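Local atomic coordinates of glutathione S-transferase 2 (Onchocerca volvulus, PDB entry 1TU7), a protein that catalyses the conjugation of glutathione to electrophilic compounds as a pi-class homodimer and appears central to the parasite's detoxification system. Residues 56-61 with 67-72; 75-80 with 85-90; 114-119 with 162-167; 153-158 with 190-195. All coordinates share one frame; numbering follows the deposited sequence.

How the contacts relate
Contacts 1 and 4 are buried; contacts 2 and 3 are only partly so. Contact 1 belongs to the thioredoxin-like N-terminal domain, contacts 3 and 4 to the helical C-terminal domain, and contact 2 to the loop and helix that follow helix 63-73. Contacts 1 and 2 lie at the dimer interface, and Ala71 O probably accepts a hydrogen bond from Leu76 N. Contacts 3 and 4 share helix 149-164 but have centres about 18 Å apart. An isoleucine methyl makes the main touch in contacts 1 and 2, against a ring and a loop backbone respectively. Contact 3 adds a water bridge to its apolar packing. Contact 4 pairs a sulfur-aromatic touch with a weak, buried salt bridge.

Contact 1: 56-61 with 67-72; sequences GDQQIV and LRHLAR
The thioredoxin-like fold of the N-terminal domain packs an edge strand, 58-61, against the helix 63-73 that follows it. His69 of the helix meets Ile60 and Gln58 of the strand. The closest backbone approach is Ile60 CA to His69 CA, at 8.9 Å, so the side chains bridge the gap. The main touch is a CH-pi contact. Ile60 CD1 sits over one face of the imidazole, 3.8 Å from the His69 ring centroid and 18° off the ring normal. It lies somewhat toward the rim, with His69 CD2 nearest to Ile60 CD1 at 3.6 Å. His69 has CG anti to its backbone N (chi1 163°), which carries the ring out from the helix to the strand. The Ile60 and His69 side chains cross at about a right angle.

Gln58 reaches the same ring with an extended chain. Its amide plane stands 80° from the imidazole plane. The ring nitrogens have partners too. NE2 is hydrogen-bonded to Asp55 OD2, just before the strand segment, and ND1 to Glu81 OE1 of the second subunit. Bonds at both nitrogens should hold the ring's rotation, and the two carboxylates could favour a protonated imidazole. Thr85 of the second subunit packs on both Gln58 and Ile60, which places the contact at the dimer interface. The active site is near but separate: the side chain of Ile60 is about 9 Å from bound glutathione. Gln58 OE1 approaches the ring obliquely, 3.6 Å from His69 CE1.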
loop_
_atom_site.group_PDB
_atom_site.type_symbol
_atom_site.label_atom_id
_atom_site.label_comp_id
_atom_site.label_asym_id
_atom_site.label_seq_id
_atom_site.Cartn_x
_atom_site.Cartn_y
_atom_site.Cartn_z
ATOM N N GLY A 56 0.721 -22.804 -4.229
ATOM C CA GLY A 56 -0.115 -23.987 -4.296
ATOM C C GLY A 56 -1.463 -23.625 -4.925
ATOM O O GLY A 56 -1.492 -23.042 -6.005
ATOM N N ASP A 57 -2.549 -23.917 -4.211
ATOM C CA ASP A 57 -3.925 -23.618 -4.683
ATOM C C ASP A 57 -4.436 -22.218 -4.307
ATOM O O ASP A 57 -5.598 -21.889 -4.539
ATOM C CB ASP A 57 -4.916 -24.668 -4.138
ATOM N N GLN A 58 -3.575 -21.369 -3.753
ATOM C CA GLN A 58 -3.948 -20.029 -3.338
ATOM C C GLN A 58 -3.506 -19.036 -4.395
ATOM O O GLN A 58 -2.345 -19.021 -4.772
ATOM C CB GLN A 58 -3.249 -19.681 -2.026
ATOM C CG GLN A 58 -3.818 -18.520 -1.287
ATOM C CD GLN A 58 -3.153 -18.299 0.064
ATOM O OE1 GLN A 58 -2.194 -19.001 0.429
ATOM N NE2 GLN A 58 -3.655 -17.325 0.806
ATOM N N GLN A 59 -4.432 -18.214 -4.869
ATOM C CA GLN A 59 -4.179 -17.186 -5.826
ATOM C C GLN A 59 -4.223 -15.836 -5.116
ATOM O O GLN A 59 -5.277 -15.385 -4.640
ATOM C CB GLN A 59 -5.207 -17.228 -6.961
ATOM C CG GLN A 59 -4.936 -16.187 -8.025
ATOM C CD GLN A 59 -6.068 -15.919 -9.002
ATOM O OE1 GLN A 59 -7.229 -16.144 -8.684
ATOM N NE2 GLN A 59 -5.741 -15.344 -10.145
ATOM N N ILE A 60 -3.052 -15.179 -5.053
ATOM C CA ILE A 60 -2.883 -13.946 -4.304
ATOM C C ILE A 60 -2.443 -12.826 -5.238
ATOM O O ILE A 60 -1.354 -12.881 -5.814
ATOM C CB ILE A 60 -1.831 -14.135 -3.205
ATOM C CG1 ILE A 60 -2.119 -15.387 -2.392
ATOM C CG2 ILE A 60 -1.816 -12.895 -2.321
ATOM C CD1 ILE A 60 -0.955 -15.810 -1.536
ATOM N N VAL A 61 -3.276 -11.814 -5.418
ATOM C CA VAL A 61 -2.866 -10.591 -6.066
ATOM C C VAL A 61 -2.568 -9.524 -4.995
ATOM O O VAL A 61 -2.711 -9.795 -3.798
ATOM C CB VAL A 61 -3.887 -10.101 -7.136
ATOM C CG1 VAL A 61 -3.992 -11.107 -8.254
ATOM C CG2 VAL A 61 -5.268 -9.804 -6.544
ATOM N N LEU A 67 3.912 -9.990 -0.781
ATOM C CA LEU A 67 5.139 -9.877 -0.008
ATOM C C LEU A 67 4.935 -10.232 1.467
ATOM O O LEU A 67 5.752 -10.937 2.054
ATOM C CB LEU A 67 5.699 -8.471 -0.157
ATOM C CG LEU A 67 7.123 -8.077 -0.415
ATOM C CD1 LEU A 67 7.923 -9.095 -1.202
ATOM C CD2 LEU A 67 7.011 -6.724 -1.135
ATOM N N ARG A 68 3.866 -9.728 2.079
ATOM C CA ARG A 68 3.629 -10.039 3.496
ATOM C C ARG A 68 3.275 -11.499 3.717
ATOM O O ARG A 68 3.633 -12.088 4.719
ATOM C CB ARG A 68 2.551 -9.134 4.095
ATOM C CG ARG A 68 3.087 -7.750 4.377
ATOM C CD ARG A 68 2.084 -6.818 4.991
ATOM N NE ARG A 68 1.141 -6.366 4.014
ATOM C CZ ARG A 68 1.323 -5.331 3.214
ATOM N NH1 ARG A 68 2.491 -4.650 3.303
ATOM N NH2 ARG A 68 0.413 -4.988 2.334
ATOM N N HIS A 69 2.570 -12.120 2.772
ATOM C CA HIS A 69 2.295 -13.534 2.885
ATOM C C HIS A 69 3.578 -14.351 2.841
ATOM O O HIS A 69 3.799 -15.231 3.648
ATOM C CB HIS A 69 1.340 -13.975 1.782
ATOM C CG HIS A 69 1.301 -15.438 1.558
ATOM N ND1 HIS A 69 0.572 -16.287 2.351
ATOM C CD2 HIS A 69 1.899 -16.216 0.616
ATOM C CE1 HIS A 69 0.710 -17.524 1.910
ATOM N NE2 HIS A 69 1.498 -17.508 0.850
ATOM N N LEU A 70 4.436 -14.056 1.870
ATOM C CA LEU A 70 5.700 -14.748 1.794
ATOM C C LEU A 70 6.543 -14.507 3.052
ATOM O O LEU A 70 7.187 -15.436 3.569
ATOM C CB LEU A 70 6.449 -14.312 0.551
ATOM C CG LEU A 70 5.896 -14.851 -0.769
ATOM C CD1 LEU A 70 6.638 -14.158 -1.895
ATOM C CD2 LEU A 70 6.050 -16.346 -0.844
ATOM N N ALA A 71 6.528 -13.262 3.529
ATOM C CA ALA A 71 7.263 -12.906 4.730
ATOM C C ALA A 71 6.812 -13.726 5.931
ATOM O O ALA A 71 7.644 -14.204 6.699
ATOM C CB ALA A 71 7.108 -11.467 4.998
ATOM N N ARG A 72 5.517 -13.890 6.142
ATOM C CA ARG A 72 5.043 -14.715 7.269
ATOM C C ARG A 72 5.472 -16.179 7.093
ATOM O O ARG A 72 5.960 -16.798 8.028
ATOM C CB ARG A 72 3.530 -14.617 7.422
ATOM C CG ARG A 72 3.066 -13.314 8.012
ATOM C CD ARG A 72 1.559 -13.267 8.275
ATOM N NE ARG A 72 0.771 -13.396 7.042
ATOM C CZ ARG A 72 0.350 -12.385 6.317
ATOM N NH1 ARG A 72 0.623 -11.142 6.676
ATOM N NH2 ARG A 72 -0.362 -12.591 5.202
#

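Contact 2: 75-80 with 85-90; sequences NLNGEN and TYIDMF
Ile87 CD1 carries this contact. It presses on the backbone of 76-78 and on the side chain of Asn77. Ile87 CD1 lies 3.5 Å from Asn77 C. Gly78 N and Leu76 O are also in contact with it. It therefore meets the peptide link between Asn77 and Gly78 and the carbonyl before it. The Ile87 torsions explain this reach. CG1 lies between the backbone N and the carbonyl carbon (chi1 64°), and the chain then runs extended to CD1 (chi2 -178°). CG2 is anti to the carbonyl carbon. The longer branch is thus directed at the loop.

The loop leads from helix 63-73 of the thioredoxin-like domain into helix 81-107, the first helix of the all-helical C-terminal domain. Ile87 lies on that helix, so the methyl packs against the linker between the two domains. Asn80 takes the N-cap position, and Thr84 OG1 of the first turn is hydrogen-bonded to Asn77 O. Tyr149 touches both Asn77 and Ile87 from helix 149-164.

The CB of Asn77 points away from the helix, but with CG anti to the backbone N (chi1 -164°) the amide turns back, and Asn77 ND2 comes within 3.9 Å of Ile87 CD1. The two side chains cross at about a right angle. Gly78, with a positive phi that favours glycine, has no side chain between its backbone and the Ile87 methyl; Gly78 CA is 7.4 Å from Ile87 CA.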
loop_
_atom_site.group_PDB
_atom_site.type_symbol
_atom_site.label_atom_id
_atom_site.label_comp_id
_atom_site.label_asym_id
_atom_site.label_seq_id
_atom_site.Cartn_x
_atom_site.Cartn_y
_atom_site.Cartn_z
ATOM N N ASN A 75 9.341 -16.357 7.676
ATOM C CA ASN A 75 9.902 -15.690 8.844
ATOM C C ASN A 75 10.723 -14.448 8.541
ATOM O O ASN A 75 11.727 -14.174 9.189
ATOM C CB ASN A 75 10.743 -16.718 9.634
ATOM C CG ASN A 75 10.916 -16.399 11.125
ATOM O OD1 ASN A 75 11.894 -16.885 11.776
ATOM N ND2 ASN A 75 10.056 -15.602 11.672
ATOM N N LEU A 76 10.274 -13.699 7.525
ATOM C CA LEU A 76 10.881 -12.435 7.118
ATOM C C LEU A 76 9.948 -11.248 7.417
ATOM O O LEU A 76 10.010 -10.233 6.745
ATOM C CB LEU A 76 11.252 -12.469 5.627
ATOM C CG LEU A 76 12.710 -12.763 5.302
ATOM C CD1 LEU A 76 13.025 -14.209 5.596
ATOM C CD2 LEU A 76 13.031 -12.405 3.856
ATOM N N ASN A 77 9.129 -11.387 8.443
ATOM C CA ASN A 77 8.130 -10.385 8.863
ATOM C C ASN A 77 8.451 -9.804 10.239
ATOM O O ASN A 77 7.554 -9.341 10.913
ATOM C CB ASN A 77 6.765 -11.065 8.912
ATOM C CG ASN A 77 5.598 -10.104 8.940
ATOM O OD1 ASN A 77 4.551 -10.435 9.534
ATOM N ND2 ASN A 77 5.697 -9.026 8.230
ATOM N N GLY A 78 9.698 -9.849 10.668
ATOM C CA GLY A 78 10.097 -9.370 11.995
ATOM C C GLY A 78 9.855 -10.395 13.062
ATOM O O GLY A 78 9.134 -11.356 12.871
ATOM N N GLU A 79 10.452 -10.140 14.219
ATOM C CA GLU A 79 10.397 -11.091 15.329
ATOM C C GLU A 79 9.378 -10.725 16.392
ATOM O O GLU A 79 9.047 -11.567 17.234
ATOM C CB GLU A 79 11.762 -11.233 15.972
ATOM C CG GLU A 79 12.794 -11.932 15.106
ATOM C CD GLU A 79 14.049 -12.295 15.877
ATOM O OE1 GLU A 79 14.200 -11.847 17.046
ATOM O OE2 GLU A 79 14.880 -13.041 15.329
ATOM N N ASN A 80 8.889 -9.497 16.352
ATOM C CA ASN A 80 7.872 -9.047 17.288
ATOM C C ASN A 80 7.002 -7.994 16.639
ATOM O O ASN A 80 7.309 -7.538 15.533
ATOM C CB ASN A 80 8.537 -8.542 18.589
ATOM C CG ASN A 80 9.626 -7.545 18.329
ATOM O OD1 ASN A 80 10.814 -7.732 18.721
ATOM N ND2 ASN A 80 9.262 -6.473 17.687
ATOM N N THR A 85 5.573 -3.988 12.409
ATOM C CA THR A 85 5.043 -2.692 12.077
ATOM C C THR A 85 6.095 -1.826 11.396
ATOM O O THR A 85 5.817 -1.142 10.410
ATOM C CB THR A 85 4.569 -2.005 13.352
ATOM O OG1 THR A 85 3.509 -2.770 13.931
ATOM C CG2 THR A 85 4.010 -0.632 13.087
ATOM N N TYR A 86 7.314 -1.853 11.929
ATOM C CA TYR A 86 8.395 -1.033 11.395
ATOM C C TYR A 86 8.728 -1.350 9.949
ATOM O O TYR A 86 8.825 -0.457 9.099
ATOM C CB TYR A 86 9.650 -1.175 12.265
ATOM C CG TYR A 86 10.806 -0.364 11.730
ATOM C CD1 TYR A 86 11.937 -0.953 11.273
ATOM C CD2 TYR A 86 10.753 1.017 11.701
ATOM C CE1 TYR A 86 12.994 -0.239 10.786
ATOM C CE2 TYR A 86 11.817 1.765 11.221
ATOM C CZ TYR A 86 12.930 1.130 10.782
ATOM O OH TYR A 86 14.005 1.863 10.300
ATOM N N ILE A 87 8.891 -2.628 9.636
ATOM C CA ILE A 87 9.214 -2.983 8.275
ATOM C C ILE A 87 8.097 -2.661 7.311
ATOM O O ILE A 87 8.351 -2.320 6.179
ATOM C CB ILE A 87 9.664 -4.439 8.138
ATOM C CG1 ILE A 87 8.554 -5.437 8.490
ATOM C CG2 ILE A 87 10.956 -4.624 8.916
ATOM C CD1 ILE A 87 8.978 -6.889 8.422
ATOM N N ASP A 88 6.851 -2.769 7.764
ATOM C CA ASP A 88 5.688 -2.410 6.949
ATOM C C ASP A 88 5.711 -0.935 6.671
ATOM O O ASP A 88 5.619 -0.486 5.533
ATOM C CB ASP A 88 4.451 -2.837 7.723
ATOM C CG ASP A 88 3.182 -2.697 6.998
ATOM O OD1 ASP A 88 3.151 -2.215 5.840
ATOM O OD2 ASP A 88 2.129 -3.084 7.593
ATOM N N MET A 89 5.862 -0.158 7.735
ATOM C CA MET A 89 5.935 1.289 7.606
ATOM C C MET A 89 7.057 1.673 6.614
ATOM O O MET A 89 6.875 2.521 5.743
ATOM C CB MET A 89 6.188 1.893 8.985
ATOM C CG MET A 89 6.258 3.381 9.006
ATOM S SD MET A 89 6.703 3.998 10.665
ATOM C CE MET A 89 8.415 4.202 10.484
ATOM N N PHE A 90 8.223 1.067 6.765
ATOM C CA PHE A 90 9.366 1.342 5.897
ATOM C C PHE A 90 9.025 0.996 4.437
ATOM O O PHE A 90 9.227 1.801 3.526
ATOM C CB PHE A 90 10.592 0.549 6.387
ATOM C CG PHE A 90 11.930 1.144 5.996
ATOM C CD1 PHE A 90 12.827 1.523 6.964
ATOM C CD2 PHE A 90 12.296 1.318 4.693
ATOM C CE1 PHE A 90 14.007 2.104 6.651
ATOM C CE2 PHE A 90 13.522 1.889 4.386
ATOM C CZ PHE A 90 14.360 2.291 5.375
#

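Contact 3: 114-119 with 162-167; sequences DPYIKS and QILDPH
Asp165 OD2 takes a hydrogen bond of 2.8 Å from water 1. The same water donates to Ile117 O, also at 2.8 Å. It links the carboxylate to a backbone carbonyl of the wider pi-type turn at 116-119. The other carboxylate oxygen, Asp165 OD1, accepts from His167 N at 3.1 Å and forms an Asx turn. This donor comes from above the carboxylate plane, 62° out of it. Asp165 is where helix 149-164 gives way to the loop, so the Asx turn lies just where the chain leaves the helix.

Beside the bridge Ile117 CG2 touches the carboxylate, 3.4 Å from Asp165 OD2. The rest is apolar: Ile117 CG1 is 3.9 Å from Leu164 CD2. Leu164 CD2 also meets the edge of the Tyr116 ring, near its plane, 3.7 Å from Tyr116 CD1. Leu164 CG is anti to the backbone N (chi1 -172°), which sends the branch toward helix 109-132. Met104 of helix 81-107 touches both Tyr116 and Leu164.

The contact joins two helices of the GST C-terminal bundle. Its chemistry implies a join by buried hydrocarbon packing and one water bridge, with no direct hydrogen bond between the segments.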
loop_
_atom_site.group_PDB
_atom_site.type_symbol
_atom_site.label_atom_id
_atom_site.label_comp_id
_atom_site.label_asym_id
_atom_site.label_seq_id
_atom_site.Cartn_x
_atom_site.Cartn_y
_atom_site.Cartn_z
ATOM N N ASP A 114 14.763 15.416 -15.155
ATOM C CA ASP A 114 15.868 16.144 -14.576
ATOM C C ASP A 114 15.497 16.905 -13.295
ATOM O O ASP A 114 16.255 16.843 -12.335
ATOM C CB ASP A 114 16.576 16.999 -15.634
ATOM C CG ASP A 114 17.428 16.145 -16.581
ATOM O OD1 ASP A 114 17.827 15.026 -16.185
ATOM O OD2 ASP A 114 17.780 16.497 -17.731
ATOM N N PRO A 115 14.333 17.554 -13.259
ATOM C CA PRO A 115 13.800 18.139 -12.022
ATOM C C PRO A 115 13.568 17.103 -10.936
ATOM O O PRO A 115 13.774 17.373 -9.768
ATOM C CB PRO A 115 12.461 18.759 -12.465
ATOM C CG PRO A 115 12.624 18.980 -13.904
ATOM C CD PRO A 115 13.487 17.898 -14.417
ATOM N N TYR A 116 13.120 15.920 -11.312
ATOM C CA TYR A 116 12.934 14.870 -10.310
ATOM C C TYR A 116 14.269 14.512 -9.670
ATOM O O TYR A 116 14.407 14.494 -8.442
ATOM C CB TYR A 116 12.360 13.647 -10.993
ATOM C CG TYR A 116 12.148 12.440 -10.082
ATOM C CD1 TYR A 116 13.040 11.386 -10.086
ATOM C CD2 TYR A 116 11.037 12.364 -9.263
ATOM C CE1 TYR A 116 12.834 10.260 -9.253
ATOM C CE2 TYR A 116 10.814 11.264 -8.432
ATOM C CZ TYR A 116 11.717 10.213 -8.455
ATOM O OH TYR A 116 11.488 9.145 -7.637
ATOM N N ILE A 117 15.254 14.234 -10.495
ATOM C CA ILE A 117 16.605 13.914 -10.046
ATOM C C ILE A 117 17.203 15.010 -9.166
ATOM O O ILE A 117 17.798 14.717 -8.135
ATOM C CB ILE A 117 17.502 13.620 -11.259
ATOM C CG1 ILE A 117 17.097 12.297 -11.911
ATOM C CG2 ILE A 117 18.989 13.648 -10.889
ATOM C CD1 ILE A 117 17.807 12.048 -13.209
ATOM N N LYS A 118 17.047 16.264 -9.584
ATOM C CA LYS A 118 17.661 17.395 -8.890
ATOM C C LYS A 118 16.927 17.851 -7.635
ATOM O O LYS A 118 17.566 18.113 -6.599
ATOM C CB LYS A 118 17.811 18.565 -9.870
ATOM N N SER A 119 15.601 17.905 -7.695
ATOM C CA SER A 119 14.783 18.606 -6.704
ATOM C C SER A 119 13.832 17.777 -5.864
ATOM O O SER A 119 13.412 18.238 -4.787
ATOM C CB SER A 119 13.979 19.701 -7.407
ATOM O OG SER A 119 14.884 20.619 -7.984
ATOM N N GLN A 162 19.387 4.364 -9.111
ATOM C CA GLN A 162 20.770 4.479 -9.582
ATOM C C GLN A 162 20.853 4.293 -11.074
ATOM O O GLN A 162 21.734 4.837 -11.701
ATOM C CB GLN A 162 21.661 3.469 -8.896
ATOM C CG GLN A 162 21.995 3.813 -7.480
ATOM C CD GLN A 162 23.245 3.092 -7.018
ATOM O OE1 GLN A 162 23.470 1.910 -7.353
ATOM N NE2 GLN A 162 24.063 3.784 -6.274
ATOM N N ILE A 163 19.946 3.522 -11.658
ATOM C CA ILE A 163 19.869 3.448 -13.104
ATOM C C ILE A 163 19.463 4.840 -13.632
ATOM O O ILE A 163 20.022 5.325 -14.632
ATOM C CB ILE A 163 18.876 2.396 -13.557
ATOM C CG1 ILE A 163 19.376 0.999 -13.208
ATOM C CG2 ILE A 163 18.674 2.473 -15.080
ATOM C CD1 ILE A 163 18.397 -0.058 -13.368
ATOM N N LEU A 164 18.485 5.467 -12.975
ATOM C CA LEU A 164 17.970 6.766 -13.387
ATOM C C LEU A 164 19.037 7.852 -13.265
ATOM O O LEU A 164 19.218 8.677 -14.190
ATOM C CB LEU A 164 16.743 7.147 -12.550
ATOM C CG LEU A 164 16.020 8.410 -13.040
ATOM C CD1 LEU A 164 15.242 8.136 -14.271
ATOM C CD2 LEU A 164 15.118 8.922 -11.914
ATOM N N ASP A 165 19.733 7.838 -12.138
ATOM C CA ASP A 165 20.745 8.822 -11.771
ATOM C C ASP A 165 21.862 8.060 -11.083
ATOM O O ASP A 165 21.782 7.773 -9.879
ATOM C CB ASP A 165 20.157 9.858 -10.821
ATOM C CG ASP A 165 21.209 10.767 -10.232
ATOM O OD1 ASP A 165 22.333 10.801 -10.797
ATOM O OD2 ASP A 165 20.997 11.431 -9.199
ATOM N N PRO A 166 22.891 7.672 -11.824
ATOM C CA PRO A 166 24.003 6.925 -11.233
ATOM C C PRO A 166 24.625 7.538 -9.978
ATOM O O PRO A 166 25.199 6.793 -9.205
ATOM C CB PRO A 166 25.003 6.842 -12.390
ATOM C CG PRO A 166 24.140 6.846 -13.600
ATOM C CD PRO A 166 23.036 7.784 -13.294
ATOM N N HIS A 167 24.497 8.842 -9.769
ATOM C CA HIS A 167 25.102 9.506 -8.628
ATOM C C HIS A 167 24.171 9.736 -7.463
ATOM O O HIS A 167 24.523 10.424 -6.518
ATOM C CB HIS A 167 25.653 10.866 -9.080
ATOM C CG HIS A 167 26.719 10.748 -10.123
ATOM N ND1 HIS A 167 27.930 10.142 -9.873
ATOM C CD2 HIS A 167 26.743 11.123 -11.423
ATOM C CE1 HIS A 167 28.664 10.165 -10.974
ATOM N NE2 HIS A 167 27.965 10.754 -11.928
HETATM O O HOH W 1 19.292 12.543 -7.301
#

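Contact 4: 153-158 with 190-195; sequences ALFEEL and EYCEKR
The Phe155 ring has Cys192 SG at its edge and water 2 over one face, 3.3 Å above the plane and toward the rim. Cys192 SG lies 5.1 Å from the Phe155 ring centroid and meets Phe155 CZ at 4.0 Å. This sulfur-aromatic contact joins helices 149-164 and 186-197 in the all-helical C-terminal domain of the GST fold. His179 of helix 173-183 also meets the Phe155 ring.

Beside the ring, Glu156 and Arg195 form a buried salt bridge. The carboxylate and guanidinium planes are 55° apart, and the 3.3 Å bond from Arg195 NH1 to Glu156 OE1 is weak, with an N-H...O angle of 129°. Each group has a stronger partner. Arg11 NH2 bridges to Glu156 OE1, and Glu15 OE2 to Arg195 NH1, so the four charges form a chain of salt bridges reaching the N-terminal domain. The positive neighbours probably keep Glu156 ionised. Glu156 bends at chi2 (70°), which turns its carboxylate toward the second helix. Water 2 also bridges the pair. It lies in the guanidinium plane, at the edge, accepts from Arg195 NH2 at 2.9 Å, and donates to Glu156 OE1 at 2.7 Å.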
loop_
_atom_site.group_PDB
_atom_site.type_symbol
_atom_site.label_atom_id
_atom_site.label_comp_id
_atom_site.label_asym_id
_atom_site.label_seq_id
_atom_site.Cartn_x
_atom_site.Cartn_y
_atom_site.Cartn_z
ATOM N N ALA A 153 12.436 -4.600 -1.177
ATOM C CA ALA A 153 11.780 -3.441 -1.745
ATOM C C ALA A 153 12.713 -2.246 -1.759
ATOM O O ALA A 153 12.819 -1.542 -2.760
ATOM C CB ALA A 153 10.540 -3.153 -0.966
ATOM N N LEU A 154 13.402 -2.011 -0.645
ATOM C CA LEU A 154 14.348 -0.895 -0.611
ATOM C C LEU A 154 15.472 -1.097 -1.624
ATOM O O LEU A 154 15.871 -0.172 -2.325
ATOM C CB LEU A 154 14.896 -0.680 0.795
ATOM C CG LEU A 154 15.916 0.463 0.930
ATOM C CD1 LEU A 154 15.322 1.797 0.579
ATOM C CD2 LEU A 154 16.437 0.480 2.354
ATOM N N PHE A 155 16.031 -2.303 -1.658
ATOM C CA PHE A 155 17.081 -2.630 -2.604
ATOM C C PHE A 155 16.651 -2.294 -4.029
ATOM O O PHE A 155 17.360 -1.604 -4.771
ATOM C CB PHE A 155 17.473 -4.107 -2.483
ATOM C CG PHE A 155 18.460 -4.574 -3.527
ATOM C CD1 PHE A 155 18.261 -5.767 -4.189
ATOM C CD2 PHE A 155 19.600 -3.841 -3.819
ATOM C CE1 PHE A 155 19.130 -6.217 -5.138
ATOM C CE2 PHE A 155 20.499 -4.293 -4.758
ATOM C CZ PHE A 155 20.269 -5.483 -5.415
ATOM N N GLU A 156 15.495 -2.771 -4.441
ATOM C CA GLU A 156 15.038 -2.517 -5.791
ATOM C C GLU A 156 14.837 -1.029 -6.039
ATOM O O GLU A 156 15.226 -0.516 -7.072
ATOM C CB GLU A 156 13.744 -3.293 -6.062
ATOM C CG GLU A 156 13.129 -3.006 -7.422
ATOM C CD GLU A 156 13.883 -3.533 -8.629
ATOM O OE1 GLU A 156 14.969 -4.143 -8.451
ATOM O OE2 GLU A 156 13.335 -3.353 -9.758
ATOM N N GLU A 157 14.263 -0.322 -5.084
ATOM C CA GLU A 157 14.005 1.110 -5.282
ATOM C C GLU A 157 15.303 1.870 -5.426
ATOM O O GLU A 157 15.409 2.765 -6.289
ATOM C CB GLU A 157 13.138 1.673 -4.165
ATOM C CG GLU A 157 12.394 2.918 -4.598
ATOM C CD GLU A 157 11.399 2.610 -5.676
ATOM O OE1 GLU A 157 10.904 1.465 -5.796
ATOM O OE2 GLU A 157 11.091 3.546 -6.436
ATOM N N LEU A 158 16.304 1.540 -4.630
ATOM C CA LEU A 158 17.618 2.175 -4.758
ATOM C C LEU A 158 18.252 1.806 -6.094
ATOM O O LEU A 158 18.887 2.642 -6.733
ATOM C CB LEU A 158 18.535 1.757 -3.624
ATOM C CG LEU A 158 18.076 2.239 -2.246
ATOM C CD1 LEU A 158 18.974 1.665 -1.199
ATOM C CD2 LEU A 158 17.956 3.763 -2.130
ATOM N N GLU A 190 24.321 -13.110 -8.412
ATOM C CA GLU A 190 24.182 -13.885 -9.643
ATOM C C GLU A 190 22.947 -13.454 -10.447
ATOM O O GLU A 190 22.996 -13.232 -11.668
ATOM C CB GLU A 190 24.103 -15.346 -9.248
ATOM C CG GLU A 190 23.728 -16.343 -10.321
ATOM C CD GLU A 190 23.639 -17.765 -9.762
ATOM O OE1 GLU A 190 22.935 -18.012 -8.727
ATOM O OE2 GLU A 190 24.290 -18.645 -10.345
ATOM N N TYR A 191 21.846 -13.268 -9.741
ATOM C CA TYR A 191 20.582 -12.913 -10.391
ATOM C C TYR A 191 20.706 -11.549 -11.054
ATOM O O TYR A 191 20.268 -11.357 -12.183
ATOM C CB TYR A 191 19.481 -12.899 -9.350
ATOM C CG TYR A 191 18.160 -12.367 -9.855
ATOM C CD1 TYR A 191 17.733 -11.112 -9.505
ATOM C CD2 TYR A 191 17.367 -13.124 -10.693
ATOM C CE1 TYR A 191 16.503 -10.616 -9.960
ATOM C CE2 TYR A 191 16.145 -12.644 -11.169
ATOM C CZ TYR A 191 15.715 -11.401 -10.789
ATOM O OH TYR A 191 14.508 -10.947 -11.286
ATOM N N CYS A 192 21.306 -10.602 -10.354
ATOM C CA CYS A 192 21.426 -9.235 -10.855
ATOM C C CYS A 192 22.359 -9.173 -12.054
ATOM O O CYS A 192 22.140 -8.376 -12.974
ATOM C CB CYS A 192 21.873 -8.306 -9.726
ATOM S SG CYS A 192 20.587 -8.028 -8.468
ATOM N N GLU A 193 23.401 -10.003 -12.069
ATOM C CA GLU A 193 24.291 -10.071 -13.234
ATOM C C GLU A 193 23.491 -10.523 -14.464
ATOM O O GLU A 193 23.614 -9.943 -15.553
ATOM C CB GLU A 193 25.464 -11.036 -12.990
ATOM C CG GLU A 193 26.589 -10.495 -12.121
ATOM C CD GLU A 193 27.535 -11.550 -11.540
ATOM O OE1 GLU A 193 28.619 -11.145 -11.045
ATOM O OE2 GLU A 193 27.209 -12.767 -11.543
ATOM N N LYS A 194 22.679 -11.551 -14.296
ATOM C CA LYS A 194 21.899 -12.066 -15.404
ATOM C C LYS A 194 20.820 -11.094 -15.837
ATOM O O LYS A 194 20.531 -10.940 -17.017
ATOM C CB LYS A 194 21.325 -13.415 -15.049
ATOM C CG LYS A 194 22.409 -14.483 -14.964
ATOM C CD LYS A 194 21.897 -15.765 -14.374
ATOM C CE LYS A 194 23.055 -16.761 -14.232
ATOM N NZ LYS A 194 23.593 -17.180 -15.554
ATOM N N ARG A 195 20.215 -10.404 -14.872
ATOM C CA ARG A 195 19.218 -9.410 -15.193
ATOM C C ARG A 195 19.825 -8.270 -15.987
ATOM O O ARG A 195 19.217 -7.776 -16.954
ATOM C CB ARG A 195 18.612 -8.926 -13.877
ATOM C CG ARG A 195 17.448 -7.978 -13.997
ATOM C CD ARG A 195 16.901 -7.637 -12.620
ATOM N NE ARG A 195 17.850 -6.881 -11.832
ATOM C CZ ARG A 195 17.615 -6.389 -10.625
ATOM N NH1 ARG A 195 16.446 -6.573 -10.025
ATOM N NH2 ARG A 195 18.531 -5.646 -10.035
HETATM O O HOH W 2 17.465 -4.655 -7.518
#